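Local atomic coordinates of protein interacting with HSP90 1 (PDB entry 4CGU), a protein that takes part in pre-rRNA processing and is required for the interaction of NOP58 with snoRNA, represented here by its C-terminal CS domain. Residues P131-R134 and D135-V138. Residues are numbered along the deposited sequence; the frame is centred on the assembly and turned at random.
Sequences PLPR and DIVV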
loop_
_atom_site.group_PDB
_atom_site.type_symbol
_atom_site.label_atom_id
_atom_site.label_comp_id
_atom_site.label_asym_id
_atom_site.label_seq_id
_atom_site.Cartn_x
_atom_site.Cartn_y
_atom_site.Cartn_z
ATOM N N PRO B 131 7.676 3.466 15.863
ATOM C CA PRO B 131 8.360 4.257 14.841
ATOM C C PRO B 131 9.289 3.326 14.083
ATOM O O PRO B 131 9.866 2.431 14.693
ATOM C CB PRO B 131 9.172 5.262 15.662
ATOM C CG PRO B 131 8.457 5.353 16.967
ATOM C CD PRO B 131 7.917 3.974 17.221
ATOM N N LEU B 132 9.412 3.505 12.774
ATOM C CA LEU B 132 10.247 2.616 11.980
ATOM C C LEU B 132 11.607 3.257 11.755
ATOM O O LEU B 132 11.699 4.478 11.643
ATOM C CB LEU B 132 9.570 2.302 10.645
ATOM C CG LEU B 132 8.169 1.686 10.740
ATOM C CD1 LEU B 132 7.666 1.320 9.357
ATOM C CD2 LEU B 132 8.161 0.467 11.654
ATOM N N PRO B 133 12.670 2.437 11.699
ATOM C CA PRO B 133 14.028 2.940 11.474
ATOM C C PRO B 133 14.059 3.801 10.217
ATOM O O PRO B 133 13.400 3.465 9.235
ATOM C CB PRO B 133 14.843 1.664 11.257
ATOM C CG PRO B 133 14.059 0.594 11.926
ATOM C CD PRO B 133 12.626 0.966 11.733
ATOM N N ARG B 134 14.806 4.898 10.255
ATOM C CA ARG B 134 14.773 5.880 9.181
ATOM C C ARG B 134 15.577 5.450 7.959
ATOM O O ARG B 134 15.434 6.029 6.884
ATOM C CB ARG B 134 15.270 7.237 9.686
ATOM C CG ARG B 134 16.673 7.196 10.258
ATOM C CD ARG B 134 17.053 8.528 10.863
ATOM N NE ARG B 134 16.011 9.022 11.755
ATOM C CZ ARG B 134 16.182 10.012 12.624
ATOM N NH1 ARG B 134 17.362 10.609 12.723
ATOM N NH2 ARG B 134 15.177 10.401 13.395
ATOM N N ASP B 135 16.413 4.430 8.121
ATOM C CA ASP B 135 17.280 3.979 7.035
ATOM C C ASP B 135 16.650 2.874 6.189
ATOM O O ASP B 135 17.346 2.186 5.445
ATOM C CB ASP B 135 18.622 3.488 7.587
ATOM C CG ASP B 135 18.496 2.189 8.366
ATOM O OD1 ASP B 135 17.572 2.075 9.197
ATOM O OD2 ASP B 135 19.319 1.279 8.141
ATOM N N ILE B 136 15.337 2.702 6.307
ATOM C CA ILE B 136 14.632 1.647 5.585
ATOM C C ILE B 136 13.576 2.214 4.640
ATOM O O ILE B 136 12.790 3.074 5.029
ATOM C CB ILE B 136 13.956 0.667 6.568
ATOM C CG1 ILE B 136 14.975 -0.329 7.115
ATOM C CG2 ILE B 136 12.821 -0.086 5.904
ATOM C CD1 ILE B 136 14.400 -1.249 8.165
ATOM N N VAL B 137 13.564 1.737 3.398
ATOM C CA VAL B 137 12.487 2.092 2.480
ATOM C C VAL B 137 11.209 1.371 2.902
ATOM O O VAL B 137 11.191 0.155 3.071
ATOM C CB VAL B 137 12.851 1.822 0.990
ATOM C CG1 VAL B 137 14.118 2.573 0.620
ATOM C CG2 VAL B 137 13.005 0.329 0.701
ATOM N N VAL B 138 10.145 2.131 3.124
ATOM C CA VAL B 138 8.904 1.532 3.589
ATOM C C VAL B 138 7.797 1.672 2.560
ATOM O O VAL B 138 7.388 2.778 2.214
ATOM C CB VAL B 138 8.440 2.131 4.929
ATOM C CG1 VAL B 138 7.126 1.484 5.371
ATOM C CG2 VAL B 138 9.520 1.958 5.987
#
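D135 and P133 touch where the chain reverses in a type I beta turn running from P133 to I136. Along the D135 side chain, CB meets nothing across the contact beyond the adjoining peptide of R134. A chi1 of 70° sets CG between the backbone N and the carbonyl carbon, which turns the carboxylate back over the turn. OD1 of D135 then comes 3.4 Å from CB of P133, a van der Waals contact against the pyrrolidine ring. At the tip, OD2 forms a salt bridge with NH2 of R87 on strand 81-87, which probably helps to hold the carboxylate. P133 O and I136 N are 3.6 Å apart, and the pair does not count as a hydrogen bond.

Two apolar pairs add to the contact. CG of P133 approaches CD1 of I136 at 4.2 Å, and CD1 of L132 meets both methyls of V138, with CG2 at 3.9 Å and CG1 at 4.0 Å. CD1 is almost equally near the two, so it sits against the valine fork; the side chains cross at about a right angle.

The turn belongs to the connection between strands 129-131 and 144-148 of the CS domain. P133 and I136 rest on L95 and R87, from neighbouring strands 95-101 and 81-87. L132 packs on both I97 of strand 95-101 and Y115 of strand 114-116, and so touches both sheets; V138 joins it on Y115.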